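Local coordinates for uncharacterized protein Atu2452 (Agrobacterium tumefaciens, PDB 2R8B) that is of unknown function but resembles the dienelactone hydrolase family and is probably an alpha/beta-hydrolase, at residues A123-K132 against I154-L165. Residues are numbered along the deposited sequence; the frame is centred on the assembly and turned at random.
Sequences ATGKMADFIK and ILANVLIEQPEL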
# COMPACT_ATOMS: atom_id res chain seq x y z
N ALA A 123 -5.67 -3.29 -12.21
CA ALA A 123 -4.61 -2.50 -11.59
C ALA A 123 -3.83 -3.33 -10.59
O ALA A 123 -2.61 -3.16 -10.38
CB ALA A 123 -5.18 -1.28 -10.91
N THR A 124 -4.56 -4.24 -9.96
CA THR A 124 -3.97 -5.17 -9.00
C THR A 124 -3.01 -6.07 -9.75
O THR A 124 -1.88 -6.24 -9.31
CB THR A 124 -5.07 -5.92 -8.25
OG1 THR A 124 -5.79 -4.96 -7.47
CG2 THR A 124 -4.49 -6.98 -7.32
N GLY A 125 -3.45 -6.59 -10.89
CA GLY A 125 -2.60 -7.38 -11.77
C GLY A 125 -1.41 -6.63 -12.30
O GLY A 125 -0.36 -7.22 -12.46
N LYS A 126 -1.56 -5.33 -12.57
CA LYS A 126 -0.45 -4.49 -13.05
C LYS A 126 0.58 -4.26 -11.94
O LYS A 126 1.75 -4.57 -12.13
CB LYS A 126 -0.97 -3.16 -13.60
CG LYS A 126 0.03 -2.31 -14.37
CD LYS A 126 -0.66 -1.20 -15.20
CE LYS A 126 0.24 0.04 -15.33
NZ LYS A 126 -0.12 0.96 -16.46
N MSE A 127 0.14 -3.74 -10.79
CA MSE A 127 0.98 -3.63 -9.59
C MSE A 127 1.78 -4.86 -9.23
O MSE A 127 3.01 -4.78 -9.06
CB MSE A 127 0.14 -3.33 -8.39
CG MSE A 127 0.17 -1.94 -8.00
SE MSE A 127 1.91 -1.24 -7.54
CE MSE A 127 1.44 0.53 -8.24
N ALA A 128 1.10 -6.00 -9.07
CA ALA A 128 1.78 -7.24 -8.77
C ALA A 128 2.97 -7.43 -9.72
O ALA A 128 4.09 -7.62 -9.27
CB ALA A 128 0.83 -8.38 -8.91
N ASP A 129 2.72 -7.34 -11.03
CA ASP A 129 3.74 -7.60 -12.03
C ASP A 129 4.91 -6.65 -11.91
O ASP A 129 6.08 -7.09 -11.91
CB ASP A 129 3.12 -7.51 -13.42
CG ASP A 129 2.28 -8.72 -13.74
OD1 ASP A 129 2.57 -9.77 -13.12
OD2 ASP A 129 1.35 -8.64 -14.58
N PHE A 130 4.56 -5.36 -11.81
CA PHE A 130 5.46 -4.26 -11.63
C PHE A 130 6.35 -4.57 -10.43
O PHE A 130 7.56 -4.59 -10.55
CB PHE A 130 4.61 -3.02 -11.39
CG PHE A 130 5.38 -1.75 -11.15
CD1 PHE A 130 5.97 -1.06 -12.19
CD2 PHE A 130 5.44 -1.20 -9.88
CE1 PHE A 130 6.67 0.14 -11.97
CE2 PHE A 130 6.12 -0.01 -9.66
CZ PHE A 130 6.74 0.65 -10.71
N ILE A 131 5.75 -4.87 -9.29
CA ILE A 131 6.55 -5.25 -8.13
C ILE A 131 7.46 -6.49 -8.37
O ILE A 131 8.66 -6.38 -8.21
CB ILE A 131 5.66 -5.34 -6.84
CG1 ILE A 131 5.17 -3.94 -6.45
CG2 ILE A 131 6.44 -5.96 -5.67
CD1 ILE A 131 3.94 -3.93 -5.63
N LYS A 132 6.92 -7.64 -8.77
CA LYS A 132 7.74 -8.83 -9.12
C LYS A 132 8.91 -8.51 -10.08
O LYS A 132 10.02 -9.07 -9.96
CB LYS A 132 6.89 -9.94 -9.76
CG LYS A 132 5.96 -10.70 -8.80
CD LYS A 132 4.62 -11.02 -9.49
CE LYS A 132 3.76 -12.02 -8.71
NZ LYS A 132 4.16 -13.43 -9.06
N ILE A 154 -5.18 -0.07 -3.17
CA ILE A 154 -4.63 -0.94 -4.21
C ILE A 154 -3.66 -1.93 -3.54
O ILE A 154 -3.54 -3.12 -3.90
CB ILE A 154 -4.05 -0.09 -5.41
CG1 ILE A 154 -3.97 -0.85 -6.74
CG2 ILE A 154 -2.80 0.67 -5.09
CD1 ILE A 154 -3.06 -1.97 -6.82
N LEU A 155 -3.05 -1.47 -2.46
CA LEU A 155 -2.07 -2.30 -1.79
C LEU A 155 -2.81 -3.37 -1.00
O LEU A 155 -2.43 -4.55 -1.03
CB LEU A 155 -1.17 -1.42 -0.92
CG LEU A 155 -0.15 -2.08 -0.01
CD1 LEU A 155 0.81 -3.03 -0.78
CD2 LEU A 155 0.62 -1.00 0.82
N ALA A 156 -3.88 -2.98 -0.30
CA ALA A 156 -4.70 -3.95 0.38
C ALA A 156 -5.18 -5.03 -0.59
O ALA A 156 -5.02 -6.21 -0.29
CB ALA A 156 -5.79 -3.30 0.99
N ASN A 157 -5.71 -4.67 -1.76
CA ASN A 157 -6.19 -5.70 -2.72
C ASN A 157 -5.04 -6.64 -3.17
O ASN A 157 -5.25 -7.87 -3.37
CB ASN A 157 -6.93 -5.09 -3.91
CG ASN A 157 -7.83 -6.10 -4.65
OD1 ASN A 157 -8.73 -6.71 -4.06
ND2 ASN A 157 -7.61 -6.27 -5.96
N VAL A 158 -3.82 -6.11 -3.31
CA VAL A 158 -2.70 -7.00 -3.60
C VAL A 158 -2.48 -8.01 -2.47
O VAL A 158 -2.38 -9.20 -2.73
CB VAL A 158 -1.40 -6.28 -3.87
CG1 VAL A 158 -0.36 -7.34 -4.16
CG2 VAL A 158 -1.50 -5.30 -5.07
N LEU A 159 -2.44 -7.53 -1.23
CA LEU A 159 -2.41 -8.41 -0.04
C LEU A 159 -3.43 -9.52 -0.09
O LEU A 159 -3.19 -10.63 0.40
CB LEU A 159 -2.67 -7.59 1.21
CG LEU A 159 -1.63 -6.49 1.42
CD1 LEU A 159 -1.93 -5.72 2.71
CD2 LEU A 159 -0.19 -7.02 1.42
N ILE A 160 -4.61 -9.21 -0.66
CA ILE A 160 -5.69 -10.17 -0.83
C ILE A 160 -5.53 -11.11 -2.01
O ILE A 160 -5.86 -12.30 -1.89
CB ILE A 160 -7.02 -9.44 -0.95
CG1 ILE A 160 -7.44 -8.92 0.43
CG2 ILE A 160 -8.08 -10.35 -1.47
CD1 ILE A 160 -8.28 -7.64 0.36
N GLU A 161 -5.07 -10.61 -3.15
CA GLU A 161 -5.07 -11.43 -4.37
C GLU A 161 -3.76 -12.19 -4.54
O GLU A 161 -3.73 -13.26 -5.17
CB GLU A 161 -5.33 -10.56 -5.59
CG GLU A 161 -6.65 -9.81 -5.53
CD GLU A 161 -7.84 -10.68 -5.94
OE1 GLU A 161 -8.93 -10.60 -5.31
OE2 GLU A 161 -7.69 -11.46 -6.90
N GLN A 162 -2.69 -11.64 -3.99
CA GLN A 162 -1.36 -12.27 -4.02
C GLN A 162 -0.92 -12.38 -2.59
O GLN A 162 0.00 -11.66 -2.16
CB GLN A 162 -0.37 -11.37 -4.73
CG GLN A 162 -0.94 -10.69 -5.95
CD GLN A 162 -0.88 -11.58 -7.16
OE1 GLN A 162 -0.14 -11.30 -8.10
NE2 GLN A 162 -1.64 -12.66 -7.15
N PRO A 163 -1.61 -13.23 -1.83
CA PRO A 163 -1.37 -13.11 -0.39
C PRO A 163 0.11 -13.37 -0.03
O PRO A 163 0.57 -12.98 1.03
CB PRO A 163 -2.35 -14.14 0.21
CG PRO A 163 -2.61 -15.12 -0.92
CD PRO A 163 -2.57 -14.30 -2.16
N GLU A 164 0.87 -13.96 -0.95
CA GLU A 164 2.21 -14.38 -0.63
C GLU A 164 3.31 -13.47 -1.16
O GLU A 164 4.51 -13.75 -1.01
CB GLU A 164 2.41 -15.86 -1.01
CG GLU A 164 1.96 -16.76 0.14
CD GLU A 164 2.35 -18.26 0.02
OE1 GLU A 164 3.32 -18.58 -0.71
OE2 GLU A 164 1.69 -19.11 0.68
N LEU A 165 2.92 -12.36 -1.77
CA LEU A 165 3.92 -11.40 -2.26
C LEU A 165 4.59 -10.53 -1.16
O LEU A 165 5.78 -10.51 -1.05
CB LEU A 165 3.38 -10.57 -3.41
CG LEU A 165 4.33 -9.52 -3.95
CD1 LEU A 165 5.56 -10.17 -4.57
CD2 LEU A 165 3.61 -8.65 -4.97
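T124 faces V158 where helix 123-132 crosses helix 154-161, with the segment axes 9.5 Å apart at closest and their directions 79° apart. T124 is a knob in a hole formed by I154, N157, V158 and E161. With chi1 at -65°, OG1 lies beside the backbone N and CG2 anti to it. CG2 touches V158 CG2 and E161 CG. This leaves OG1 to meet the amide of N157. N157 ND2 donates to T124 OG1 at 2.7 Å, nearly straight at 168°, with the hydroxyl in the amide plane. OG1 is also hydrogen-bonded to L120 O, one turn earlier, so this buried oxygen has two partners. On one side of the knob, I154 CD1 meets M127 CG at 3.4 Å, the two side chains crossing at about a right angle. Beyond the helix end, Q162 folds back and NE2 donates to E161 O at 2.9 Å, from above the carbonyl plane, off its lone pairs. Q162 OE1 lies against A128 CB. L165 brings CD2 to I131 CG2 at 4.0 Å. I131 and M127 also touch strand 64-68 of the central sheet. The arrangement is a helix-helix packing of the alpha/beta-hydrolase fold; helix 150-161 begins at the probable nucleophile elbow, which the I154 side chain touches.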